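Local coordinates for nitrogenase molybdenum-iron protein beta chain (Clostridium pasteurianum, PDB 4WES), which forms, with the alpha chain, the molybdenum-iron component of nitrogenase, which reduces dinitrogen to ammonium, and shares an [8Fe-7S] cluster with that partner, at residues G34-L39 and Y219-K225; K132-H136 and G156-L161; F150-Q155 and Y244-G249; P181-R185 and V207-P211; Y198-P202 and D228-T232. One frame throughout, in Å; residues are numbered along the deposited sequence. Where two conformers were deposited one is given.

Contact 1: G34-L39 and Y219-K225; sequences GIHNCL and YPEGGTK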
# COMPACT_ATOMS: atom_id res chain seq x y z
N GLY B 34 -14.41 -3.52 -25.22
CA GLY B 34 -13.29 -2.81 -25.85
C GLY B 34 -13.55 -2.38 -27.28
O GLY B 34 -12.59 -1.98 -27.97
N ILE B 35 -14.80 -2.47 -27.73
CA ILE B 35 -15.27 -1.94 -29.01
C ILE B 35 -16.18 -0.77 -28.74
O ILE B 35 -17.11 -0.89 -27.93
CB ILE B 35 -16.06 -3.01 -29.80
CG1 ILE B 35 -15.25 -4.29 -30.00
CG2 ILE B 35 -16.57 -2.41 -31.11
CD1 ILE B 35 -16.08 -5.41 -30.58
N HIS B 36 -15.94 0.38 -29.39
CA HIS B 36 -16.77 1.54 -29.13
C HIS B 36 -18.22 1.29 -29.60
O HIS B 36 -18.45 0.75 -30.70
CB HIS B 36 -16.18 2.75 -29.86
CG HIS B 36 -16.87 4.03 -29.58
ND1 HIS B 36 -16.89 4.61 -28.33
CD2 HIS B 36 -17.56 4.87 -30.39
CE1 HIS B 36 -17.57 5.74 -28.37
NE2 HIS B 36 -17.98 5.92 -29.62
N ASN B 37 -19.19 1.71 -28.78
CA ASN B 37 -20.61 1.64 -29.12
C ASN B 37 -21.06 0.20 -29.35
O ASN B 37 -21.95 -0.07 -30.14
CB ASN B 37 -20.97 2.56 -30.30
CG ASN B 37 -20.88 4.00 -29.94
OD1 ASN B 37 -20.62 4.37 -28.79
ND2 ASN B 37 -21.09 4.86 -30.96
N CYS B 38 -20.46 -0.72 -28.61
CA CYS B 38 -20.81 -2.13 -28.66
C CYS B 38 -21.58 -2.56 -27.43
O CYS B 38 -21.18 -2.29 -26.29
CB CYS B 38 -19.54 -2.96 -28.74
SG CYS B 38 -19.77 -4.73 -28.75
N LEU B 39 -22.70 -3.27 -27.64
CA LEU B 39 -23.35 -3.96 -26.55
C LEU B 39 -22.98 -5.46 -26.64
O LEU B 39 -23.35 -6.14 -27.61
CB LEU B 39 -24.87 -3.80 -26.58
CG LEU B 39 -25.61 -4.34 -25.37
CD1 LEU B 39 -25.18 -3.63 -24.10
CD2 LEU B 39 -27.10 -4.27 -25.58
N TYR B 219 -22.81 3.84 -23.74
CA TYR B 219 -21.61 3.53 -24.51
C TYR B 219 -20.57 4.58 -24.18
O TYR B 219 -20.65 5.72 -24.66
CB TYR B 219 -21.92 3.46 -26.02
CG TYR B 219 -23.09 2.54 -26.30
CD1 TYR B 219 -23.00 1.18 -26.03
CD2 TYR B 219 -24.29 3.03 -26.73
CE1 TYR B 219 -24.08 0.34 -26.19
CE2 TYR B 219 -25.38 2.21 -26.91
CZ TYR B 219 -25.28 0.85 -26.61
OH TYR B 219 -26.35 0.02 -26.75
N PRO B 220 -19.59 4.21 -23.35
CA PRO B 220 -18.63 5.21 -22.95
C PRO B 220 -17.78 5.72 -24.13
O PRO B 220 -17.74 5.13 -25.21
CB PRO B 220 -17.77 4.46 -21.91
CG PRO B 220 -18.68 3.39 -21.37
CD PRO B 220 -19.43 2.96 -22.58
N GLU B 221 -17.00 6.75 -23.85
CA GLU B 221 -16.20 7.38 -24.87
C GLU B 221 -15.16 6.42 -25.51
O GLU B 221 -14.86 6.59 -26.72
CB GLU B 221 -15.47 8.59 -24.26
CG GLU B 221 -16.37 9.67 -23.70
CD GLU B 221 -16.80 10.71 -24.71
OE1 GLU B 221 -17.14 11.83 -24.28
OE2 GLU B 221 -16.79 10.40 -25.93
N GLY B 222 -14.63 5.48 -24.75
CA GLY B 222 -13.56 4.65 -25.21
C GLY B 222 -14.02 3.49 -26.08
O GLY B 222 -15.19 3.39 -26.47
N GLY B 223 -13.07 2.58 -26.34
CA GLY B 223 -13.31 1.42 -27.19
C GLY B 223 -12.78 1.70 -28.58
O GLY B 223 -12.82 2.84 -29.08
N THR B 224 -12.29 0.67 -29.23
CA THR B 224 -11.82 0.84 -30.61
C THR B 224 -13.01 1.00 -31.55
O THR B 224 -13.99 0.30 -31.43
CB THR B 224 -10.97 -0.35 -31.02
OG1 THR B 224 -9.98 -0.50 -30.00
CG2 THR B 224 -10.30 -0.14 -32.39
N LYS B 225 -12.93 1.98 -32.46
CA LYS B 225 -14.02 2.24 -33.37
C LYS B 225 -14.12 1.17 -34.43
O LYS B 225 -13.11 0.66 -34.93
CB LYS B 225 -13.85 3.63 -34.02
CG LYS B 225 -13.95 4.74 -32.98
CD LYS B 225 -14.36 6.06 -33.55
CE LYS B 225 -15.03 6.93 -32.50
NZ LYS B 225 -14.21 7.05 -31.28
O HOH W 1 -18.46 2.60 -26.14
O HOH W 2 -20.65 6.58 -27.31
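Two backbone hydrogen bonds join the turn at the start of strand 38-43 to the loop Y219-K225: T224 N gives to G34 O at 2.9 Å (166° at hydrogen), and H36 N gives to T224 O at 2.8 Å (169°). They make a single beta bridge between I35 and T224, whose CA atoms lie 4.7 Å apart. H36 adds a side-chain bond, its ND1 donating to G222 O at 2.8 Å, so ND1 carries the proton. G223, at phi/psi 99/146°, lies against this turn; a CB there would stand 2.5 Å from H36 N, and the backbone itself calls for glycine.

H36 and N37 form the corners of a type II turn from I35 to C38, and waters bridge N37 to the loop. One accepts from N37 N at 2.9 Å and lies 2.8 Å from P220 O; another donates to N37 OD1 at 2.7 Å and Y219 O at 2.8 Å. Other polar groups have outside partners: N37 ND2 bonds D98 OD2, Y219 OH bonds Y95 O, T224 OG1 bonds M200 O. All three direct bonds end on main-chain carbonyls, so the join relies on main-chain groups and one imidazole, with water completing the N37 side.

Contact 2: K132-H136 and G156-L161; sequences KLVIH and GIVNYL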
# COMPACT_ATOMS: atom_id res chain seq x y z
N LYS B 132 -25.73 -0.84 -38.98
CA LYS B 132 -25.53 -1.57 -37.72
C LYS B 132 -24.95 -2.93 -38.03
O LYS B 132 -25.13 -3.47 -39.12
CB LYS B 132 -26.84 -1.75 -36.96
CG LYS B 132 -27.55 -0.45 -36.66
CD LYS B 132 -26.79 0.43 -35.70
CE LYS B 132 -27.63 1.57 -35.18
NZ LYS B 132 -26.94 2.37 -34.16
N LEU B 133 -24.32 -3.53 -37.01
CA LEU B 133 -23.66 -4.81 -37.19
C LEU B 133 -23.99 -5.77 -36.06
O LEU B 133 -24.16 -5.37 -34.90
CB LEU B 133 -22.15 -4.62 -37.23
CG LEU B 133 -21.60 -3.80 -38.38
CD1 LEU B 133 -20.15 -3.44 -38.20
CD2 LEU B 133 -21.80 -4.56 -39.68
N VAL B 134 -24.04 -7.06 -36.39
CA VAL B 134 -24.08 -8.16 -35.40
C VAL B 134 -22.96 -9.13 -35.72
O VAL B 134 -22.87 -9.63 -36.84
CB VAL B 134 -25.43 -8.92 -35.43
CG1 VAL B 134 -25.42 -10.04 -34.40
CG2 VAL B 134 -26.61 -7.97 -35.19
N ILE B 135 -22.08 -9.33 -34.75
CA ILE B 135 -20.99 -10.27 -34.88
C ILE B 135 -21.09 -11.32 -33.78
O ILE B 135 -21.85 -11.16 -32.83
CB ILE B 135 -19.62 -9.55 -34.84
CG1 ILE B 135 -19.24 -9.02 -33.47
CG2 ILE B 135 -19.58 -8.43 -35.88
CD1 ILE B 135 -17.80 -8.62 -33.37
N HIS B 136 -20.32 -12.39 -33.90
CA HIS B 136 -20.36 -13.42 -32.86
C HIS B 136 -19.04 -14.15 -32.73
O HIS B 136 -18.21 -14.17 -33.66
CB HIS B 136 -21.46 -14.47 -33.10
CG HIS B 136 -21.03 -15.65 -33.91
ND1 HIS B 136 -20.89 -15.62 -35.29
CD2 HIS B 136 -20.70 -16.89 -33.52
CE1 HIS B 136 -20.48 -16.81 -35.71
NE2 HIS B 136 -20.35 -17.59 -34.65
N GLY B 156 -13.44 -13.39 -33.33
CA GLY B 156 -14.72 -12.98 -33.94
C GLY B 156 -14.69 -11.60 -34.55
O GLY B 156 -15.24 -11.37 -35.63
N ILE B 157 -14.05 -10.67 -33.88
CA ILE B 157 -13.84 -9.33 -34.42
C ILE B 157 -13.12 -9.40 -35.76
O ILE B 157 -13.55 -8.80 -36.76
CB ILE B 157 -13.05 -8.46 -33.42
CG1 ILE B 157 -13.85 -8.17 -32.16
CG2 ILE B 157 -12.58 -7.17 -34.09
CD1 ILE B 157 -13.04 -7.58 -31.01
N VAL B 158 -12.02 -10.16 -35.81
CA VAL B 158 -11.28 -10.31 -37.07
C VAL B 158 -12.14 -10.95 -38.15
O VAL B 158 -12.20 -10.48 -39.29
CB VAL B 158 -9.99 -11.14 -36.87
CG1 VAL B 158 -9.31 -11.39 -38.20
CG2 VAL B 158 -9.01 -10.46 -35.92
N ASN B 159 -12.81 -12.04 -37.79
CA ASN B 159 -13.62 -12.80 -38.75
C ASN B 159 -14.65 -11.91 -39.43
O ASN B 159 -14.82 -11.98 -40.65
CB ASN B 159 -14.40 -13.90 -38.08
CG ASN B 159 -13.59 -15.14 -37.73
OD1 ASN B 159 -12.51 -15.39 -38.26
ND2 ASN B 159 -14.13 -15.94 -36.81
N TYR B 160 -15.33 -11.06 -38.67
CA TYR B 160 -16.39 -10.23 -39.23
C TYR B 160 -15.95 -8.91 -39.78
O TYR B 160 -16.56 -8.44 -40.74
CB TYR B 160 -17.44 -9.94 -38.15
CG TYR B 160 -18.46 -11.06 -37.93
CD1 TYR B 160 -18.19 -12.14 -37.10
CD2 TYR B 160 -19.69 -11.03 -38.57
CE1 TYR B 160 -19.12 -13.14 -36.90
CE2 TYR B 160 -20.64 -12.02 -38.37
CZ TYR B 160 -20.35 -13.08 -37.53
OH TYR B 160 -21.31 -14.03 -37.33
N LEU B 161 -14.92 -8.28 -39.19
CA LEU B 161 -14.63 -6.89 -39.50
C LEU B 161 -13.36 -6.62 -40.32
O LEU B 161 -13.36 -5.76 -41.20
CB LEU B 161 -14.60 -6.07 -38.22
CG LEU B 161 -15.89 -6.11 -37.42
CD1 LEU B 161 -15.74 -5.24 -36.19
CD2 LEU B 161 -17.13 -5.73 -38.22
O HOH W 3 -16.71 -15.80 -35.39
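Strand 133-136 packs against the C-terminal part of helix 146-161, their local axes 7.8 Å apart at closest approach and 135° between directions. I135 supplies the central bump: its CG2 meets Y160 CB at 3.5 Å and L161 CD2 at 4.3 Å, while its CD1 reaches I157 CG1 at 4.2 Å. The Y160 ring lies flat against the strand, with I135 CA 3.7 Å from the ring centroid and only 3° off the normal, a CH-pi contact. L133 CD1 extends the apolar patch to L161 CD2 at 3.8 Å.

G156 provides the hollow. Its CA sits 3.7 Å from H136 O, where a CB would come within 2.7 Å of that oxygen. At the rim of the Y160 ring, OH and H136 ND1 share a 2.6 Å hydrogen bond, and a water links H136 O to N159 ND2.

The strand is the outermost of its four-stranded parallel sheet within this chain, paired with strand 99-104. Helix 115-125 also touches V134, H136 and Y160, while helix 243-257 packs against V158 and N159 of helix 146-161.

Contact 3: F150-Q155 and Y244-G249; sequences FANMVQ and YASDLG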
# COMPACT_ATOMS: atom_id res chain seq x y z
N PHE B 150 -11.81 -14.38 -24.12
CA PHE B 150 -11.24 -13.16 -24.67
C PHE B 150 -10.64 -13.46 -26.05
O PHE B 150 -10.89 -12.75 -27.03
CB PHE B 150 -10.22 -12.60 -23.70
CG PHE B 150 -9.57 -11.32 -24.17
CD1 PHE B 150 -10.02 -10.09 -23.75
CD2 PHE B 150 -8.47 -11.37 -25.00
CE1 PHE B 150 -9.42 -8.93 -24.17
CE2 PHE B 150 -7.86 -10.20 -25.45
CZ PHE B 150 -8.32 -8.98 -25.00
N ALA B 151 -9.81 -14.49 -26.12
CA ALA B 151 -9.14 -14.82 -27.37
C ALA B 151 -10.13 -15.07 -28.48
O ALA B 151 -9.90 -14.65 -29.64
CB ALA B 151 -8.24 -16.02 -27.21
N ASN B 152 -11.19 -15.80 -28.17
CA ASN B 152 -12.22 -16.13 -29.13
C ASN B 152 -12.99 -14.89 -29.61
O ASN B 152 -13.25 -14.72 -30.82
CB ASN B 152 -13.19 -17.18 -28.55
CG ASN B 152 -12.60 -18.56 -28.56
OD1 ASN B 152 -11.74 -18.87 -29.39
ND2 ASN B 152 -13.03 -19.39 -27.65
N MET B 153 -13.29 -13.96 -28.72
CA MET B 153 -13.99 -12.75 -29.13
C MET B 153 -13.09 -11.95 -30.07
O MET B 153 -13.58 -11.35 -31.04
CB MET B 153 -14.39 -11.90 -27.91
CG MET B 153 -15.31 -10.73 -28.26
SD MET B 153 -17.04 -11.20 -28.60
CE MET B 153 -17.06 -11.21 -30.35
N VAL B 154 -11.79 -11.89 -29.79
CA VAL B 154 -10.88 -11.17 -30.71
C VAL B 154 -10.90 -11.82 -32.08
O VAL B 154 -10.94 -11.14 -33.12
CB VAL B 154 -9.46 -11.08 -30.12
CG1 VAL B 154 -8.52 -10.40 -31.08
CG2 VAL B 154 -9.47 -10.34 -28.78
N GLN B 155 -10.87 -13.15 -32.13
CA GLN B 155 -11.05 -13.85 -33.37
C GLN B 155 -12.35 -13.48 -34.07
O GLN B 155 -12.37 -13.26 -35.31
CB GLN B 155 -10.98 -15.36 -33.17
CG GLN B 155 -11.08 -16.09 -34.50
CD GLN B 155 -11.30 -17.54 -34.36
OE1 GLN B 155 -12.19 -17.98 -33.64
NE2 GLN B 155 -10.45 -18.32 -35.02
N TYR B 244 -1.66 -16.62 -25.11
CA TYR B 244 -2.94 -17.23 -24.80
C TYR B 244 -4.10 -16.34 -25.21
O TYR B 244 -5.09 -16.81 -25.79
CB TYR B 244 -3.06 -17.58 -23.32
CG TYR B 244 -2.32 -18.81 -22.86
CD1 TYR B 244 -0.95 -18.82 -22.74
CD2 TYR B 244 -3.03 -19.94 -22.45
CE1 TYR B 244 -0.27 -19.93 -22.24
CE2 TYR B 244 -2.37 -21.05 -21.93
CZ TYR B 244 -1.00 -21.05 -21.82
OH TYR B 244 -0.34 -22.13 -21.28
N ALA B 245 -4.03 -15.06 -24.85
CA ALA B 245 -5.12 -14.15 -25.11
C ALA B 245 -5.16 -13.66 -26.57
O ALA B 245 -6.24 -13.34 -27.07
CB ALA B 245 -5.05 -12.94 -24.19
N SER B 246 -3.99 -13.52 -27.18
CA SER B 246 -3.89 -12.67 -28.35
C SER B 246 -3.51 -13.38 -29.66
O SER B 246 -3.78 -12.85 -30.75
CB SER B 246 -2.87 -11.55 -28.09
OG SER B 246 -3.25 -10.81 -26.94
N ASP B 247 -2.88 -14.56 -29.58
CA ASP B 247 -2.37 -15.18 -30.81
C ASP B 247 -3.48 -15.60 -31.74
O ASP B 247 -3.31 -15.49 -32.95
CB ASP B 247 -1.50 -16.39 -30.50
CG ASP B 247 -0.05 -16.10 -30.35
OD1 ASP B 247 0.38 -14.94 -30.34
OD2 ASP B 247 0.72 -17.11 -30.23
N LEU B 248 -4.60 -16.10 -31.23
CA LEU B 248 -5.63 -16.59 -32.13
C LEU B 248 -6.11 -15.47 -33.05
O LEU B 248 -6.23 -15.63 -34.26
CB LEU B 248 -6.79 -17.21 -31.37
CG LEU B 248 -7.91 -17.76 -32.25
CD1 LEU B 248 -7.47 -18.91 -33.11
CD2 LEU B 248 -9.10 -18.19 -31.39
N GLY B 249 -6.36 -14.30 -32.47
CA GLY B 249 -6.77 -13.16 -33.27
C GLY B 249 -5.70 -12.74 -34.28
O GLY B 249 -5.99 -12.48 -35.47
O HOH W 4 -7.06 -13.76 -29.81
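This is a partly buried, close and nearly parallel helix-helix packing between helix 146-161 and helix 243-257: the local axes approach to 7.6 Å and cross at -22°. Small residues permit the spacing. A151 and A245 have CA atoms 4.7 Å apart, Q155 and G249 4.3 Å apart. A151 CA makes a CA-H...O contact with A245 O at 3.3 Å, and A151 CB lies 3.5 Å from Y244 O. At G249 a CB would fall 2.5 Å from V154 CG1, which instead packs on G249 CA at 3.9 Å.

Helix 243-257 directly follows strand 237-241 of the parallel sheet 198-200/172-175/237-241/261-264, within a Rossmann-like alpha/beta layer. It is kinked here, the amides of L248 and G249 lacking a bond to the preceding turn. A water takes up the slack, accepting from G249 N at 2.8 Å and donating to A245 O at 2.9 Å and A151 O at 3.0 Å, so it bridges both helices.

Larger side chains flank this seam. F150 CD2 touches A245 CB at 3.8 Å; L248 CD2 lies 3.4 Å from N152 OD1, and L248 CD1 is 3.6 Å from Q155 NE2. N152 ND2 bonds to Q24, next to the cluster ligand C23.

Contact 4: P181-R185 and V207-P211; sequences PADMR and VLDGP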
# COMPACT_ATOMS: atom_id res chain seq x y z
N PRO B 181 -7.60 -1.84 -18.41
CA PRO B 181 -7.58 -0.56 -19.14
C PRO B 181 -6.35 0.27 -18.83
O PRO B 181 -5.87 0.98 -19.72
CB PRO B 181 -8.90 0.10 -18.73
CG PRO B 181 -9.31 -0.58 -17.45
CD PRO B 181 -8.81 -1.98 -17.57
N ALA B 182 -5.82 0.23 -17.61
CA ALA B 182 -4.62 0.97 -17.33
C ALA B 182 -3.44 0.47 -18.14
O ALA B 182 -2.55 1.23 -18.53
CB ALA B 182 -4.30 0.96 -15.87
N ASP B 183 -3.38 -0.86 -18.33
CA ASP B 183 -2.32 -1.45 -19.13
C ASP B 183 -2.47 -1.09 -20.60
O ASP B 183 -1.50 -0.78 -21.28
CB ASP B 183 -2.34 -2.98 -18.94
CG ASP B 183 -2.01 -3.38 -17.52
OD1 ASP B 183 -2.67 -4.31 -17.03
OD2 ASP B 183 -1.10 -2.76 -16.94
N MET B 184 -3.73 -1.09 -21.09
CA MET B 184 -3.97 -0.60 -22.44
C MET B 184 -3.52 0.85 -22.60
O MET B 184 -2.88 1.18 -23.61
CB MET B 184 -5.44 -0.81 -22.81
CG MET B 184 -5.80 -2.28 -22.98
SD MET B 184 -7.46 -2.62 -22.48
CE MET B 184 -7.67 -4.33 -23.05
N ARG B 185 -3.82 1.71 -21.61
CA ARG B 185 -3.38 3.09 -21.70
C ARG B 185 -1.88 3.21 -21.73
O ARG B 185 -1.32 4.00 -22.50
CB ARG B 185 -3.92 3.92 -20.53
CG ARG B 185 -5.42 4.13 -20.58
CD ARG B 185 -5.89 4.92 -19.38
NE ARG B 185 -7.33 5.09 -19.29
CZ ARG B 185 -8.02 6.18 -19.56
NH1 ARG B 185 -7.42 7.23 -20.10
NH2 ARG B 185 -9.30 6.24 -19.29
N VAL B 207 -13.64 2.90 -20.99
CA VAL B 207 -14.88 2.15 -20.94
C VAL B 207 -15.08 1.55 -19.52
O VAL B 207 -16.17 1.68 -18.96
CB VAL B 207 -14.92 1.01 -21.99
CG1 VAL B 207 -16.28 0.31 -21.95
CG2 VAL B 207 -14.65 1.56 -23.38
N LEU B 208 -14.05 0.90 -19.00
CA LEU B 208 -14.13 0.28 -17.67
C LEU B 208 -13.28 1.00 -16.62
O LEU B 208 -13.09 0.50 -15.53
CB LEU B 208 -13.79 -1.20 -17.77
CG LEU B 208 -14.94 -2.03 -18.32
CD1 LEU B 208 -14.48 -3.38 -18.83
CD2 LEU B 208 -16.04 -2.21 -17.29
N ASP B 209 -12.87 2.25 -16.92
CA ASP B 209 -12.12 3.08 -15.99
C ASP B 209 -12.54 4.54 -16.18
O ASP B 209 -11.73 5.46 -16.02
CB ASP B 209 -10.60 2.91 -16.21
CG ASP B 209 -10.14 3.35 -17.58
OD1 ASP B 209 -10.99 3.72 -18.43
OD2 ASP B 209 -8.92 3.34 -17.78
N GLY B 210 -13.80 4.77 -16.50
CA GLY B 210 -14.23 6.09 -16.90
C GLY B 210 -14.61 7.04 -15.79
O GLY B 210 -14.75 6.67 -14.61
N PRO B 211 -14.81 8.29 -16.17
CA PRO B 211 -15.16 9.34 -15.23
C PRO B 211 -16.63 9.32 -14.83
O PRO B 211 -17.46 8.73 -15.50
CB PRO B 211 -14.88 10.63 -16.02
CG PRO B 211 -15.19 10.23 -17.45
CD PRO B 211 -14.70 8.80 -17.55
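A two-pronged salt bridge between R185 and D209 dominates this buried contact. R185 NE donates to D209 OD2 at 2.8 Å (153° at hydrogen) and R185 NH2 to D209 OD1 at 3.2 Å (167°), with OD2 near the guanidinium plane, as expected of a side-on, bidentate pairing. Each partner is bonded further. D209 OD1 also accepts from G206 N, while R185 NH2 forms a salt bridge with E294 of the second beta subunit. From that same subunit, Q298 NE2 hydrogen-bonds to D209 O, and Q298 packs on R185 and P211.

R185 lies on the first turn of helix 181-193, its backbone N bonded to P181 O at 2.9 Å. In the parallel sheet of strands 198-200, 172-175, 237-241 and 261-264, this helix is the crossover from strand 172-175 to its neighbour 198-200, a beta-alpha-beta unit, right-handed as such units are. V207-P211 belongs to the long irregular loop after strand 198-200, so the ion pair ties this loop back to the start of the crossover helix. D209 is about 8 Å, side chain to ion, from a bound Fe(II).

Packing is sparser, the whole contact burying 180 Å². P181 CB lies 3.4 Å from D209 OD2, and P181 CG reaches L208 C at 4.4 Å. P181 and L208 both rest on Y30 of helix 24-33 and F60 of helix 46-60.

Contact 5: Y198-P202 and D228-T232; sequences YIMFP and DLKDT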
# COMPACT_ATOMS: atom_id res chain seq x y z
N TYR B 198 -0.70 3.24 -34.71
CA TYR B 198 -1.15 1.92 -34.30
C TYR B 198 -2.68 1.86 -34.26
O TYR B 198 -3.36 2.90 -34.25
CB TYR B 198 -0.58 1.56 -32.88
CG TYR B 198 -1.14 2.47 -31.81
CD1 TYR B 198 -0.63 3.72 -31.58
CD2 TYR B 198 -2.28 2.11 -31.12
CE1 TYR B 198 -1.20 4.57 -30.65
CE2 TYR B 198 -2.86 2.93 -30.20
CZ TYR B 198 -2.33 4.18 -29.97
OH TYR B 198 -2.93 5.03 -29.08
N ILE B 199 -3.17 0.62 -34.22
CA ILE B 199 -4.57 0.34 -33.91
C ILE B 199 -4.52 -0.67 -32.77
O ILE B 199 -3.99 -1.76 -32.96
CB ILE B 199 -5.37 -0.28 -35.07
CG1 ILE B 199 -5.39 0.66 -36.29
CG2 ILE B 199 -6.78 -0.58 -34.60
CD1 ILE B 199 -5.87 -0.02 -37.55
N MET B 200 -5.03 -0.33 -31.59
CA MET B 200 -5.15 -1.28 -30.49
C MET B 200 -6.54 -1.87 -30.49
O MET B 200 -7.51 -1.13 -30.59
CB MET B 200 -4.89 -0.60 -29.15
CG MET B 200 -5.04 -1.57 -27.97
SD MET B 200 -4.67 -0.87 -26.38
CE MET B 200 -2.91 -0.89 -26.47
N PHE B 201 -6.64 -3.20 -30.37
CA PHE B 201 -7.94 -3.78 -30.17
C PHE B 201 -7.82 -5.11 -29.43
O PHE B 201 -6.85 -5.86 -29.64
CB PHE B 201 -8.68 -3.99 -31.50
CG PHE B 201 -8.19 -5.12 -32.33
CD1 PHE B 201 -7.05 -4.97 -33.12
CD2 PHE B 201 -8.94 -6.27 -32.46
CE1 PHE B 201 -6.60 -5.99 -33.93
CE2 PHE B 201 -8.50 -7.30 -33.29
CZ PHE B 201 -7.34 -7.15 -34.03
N PRO B 202 -8.83 -5.46 -28.61
CA PRO B 202 -9.79 -4.56 -27.97
C PRO B 202 -9.09 -3.48 -27.13
O PRO B 202 -7.89 -3.60 -26.83
CB PRO B 202 -10.63 -5.49 -27.06
CG PRO B 202 -10.27 -6.88 -27.51
CD PRO B 202 -8.86 -6.79 -27.99
N ASP B 228 -11.95 1.50 -37.45
CA ASP B 228 -10.58 1.10 -37.22
C ASP B 228 -10.40 -0.41 -37.12
O ASP B 228 -9.37 -0.95 -37.54
CB ASP B 228 -10.00 1.84 -36.01
CG ASP B 228 -9.91 3.34 -36.28
OD1 ASP B 228 -10.33 4.11 -35.38
OD2 ASP B 228 -9.42 3.73 -37.40
N LEU B 229 -11.39 -1.07 -36.53
CA LEU B 229 -11.38 -2.55 -36.55
C LEU B 229 -11.38 -3.08 -37.99
O LEU B 229 -10.65 -4.01 -38.33
CB LEU B 229 -12.56 -3.10 -35.78
CG LEU B 229 -12.57 -2.75 -34.30
CD1 LEU B 229 -13.85 -3.19 -33.64
CD2 LEU B 229 -11.38 -3.38 -33.61
N LYS B 230 -12.17 -2.48 -38.87
CA LYS B 230 -12.10 -2.86 -40.28
C LYS B 230 -10.69 -2.63 -40.85
O LYS B 230 -10.13 -3.48 -41.56
CB LYS B 230 -13.13 -2.10 -41.12
CG LYS B 230 -14.57 -2.46 -40.79
CD LYS B 230 -15.53 -1.62 -41.61
CE LYS B 230 -16.97 -1.93 -41.27
NZ LYS B 230 -17.93 -1.08 -42.03
N ASP B 231 -10.12 -1.48 -40.51
CA ASP B 231 -8.85 -1.05 -41.06
C ASP B 231 -7.65 -1.86 -40.57
O ASP B 231 -6.55 -1.72 -41.13
CB ASP B 231 -8.65 0.44 -40.77
CG ASP B 231 -7.62 1.09 -41.70
OD1 ASP B 231 -7.72 0.91 -42.95
OD2 ASP B 231 -6.75 1.83 -41.19
N THR B 232 -7.86 -2.72 -39.57
CA THR B 232 -6.77 -3.60 -39.12
C THR B 232 -6.22 -4.50 -40.23
O THR B 232 -5.06 -4.92 -40.19
CB THR B 232 -7.19 -4.51 -37.95
OG1 THR B 232 -8.33 -5.29 -38.30
CG2 THR B 232 -7.48 -3.69 -36.72
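Residues 198-200 run as an extended edge strand, and the extended backbone continues through F201 (phi/psi -153/148°) to a cis peptide bond before P202. Opposite, D228-T232 comes from the C-terminal part of helix 226-231. The two backbones stay apart: CA atoms of I199 and T232 are 6.9 Å from each other, those of F201 and L229 7.4 Å, and side chains fill the space between.

The alternation of the strand puts I199 and F201 toward the helix and M200 away from it. I199 CD1 rests 3.6 Å from D228 O and 4.0 Å from D231 C, while I199 CG2 touches T232 CG2 at 3.8 Å. F201 CB meets L229 CD2 at 3.5 Å, and F201 CE1 lies 3.7 Å from T232 CG2. T232 OG1 donates to L229 O at 2.6 Å and also bonds S162 OG, while the methyl CG2 of T232 meets the strand. M200 packs instead against M184, I187 and K188 of helix 181-193.

Strand 198-200 thus has helices on both faces, the layered alpha/beta/alpha order of a Rossmann-like domain with a parallel sheet.

How the contacts relate
Along the chain, contact 2 precedes contacts 4 and 5, which interleave; contact 1 (G34 to K225) spans contacts 2 and 4, and contact 3 encloses contacts 4 and 5 and crosses contacts 1 and 2. Helix 146-161 is shared by contacts 2 and 3, whose centres lie 14 Å apart. Two parallel sheets are joined: contacts 1 and 2 reach that of strands 38-43 and 133-136, contact 5 that of strand 198-200. L229 of contact 5 touches I35 of contact 1 and L161 of contact 2, and V154 of contact 3 packs on F201 and P202. Contact 4, its centre about 12 Å from that of contact 1, meets it through V207 and links this core to the second beta subunit.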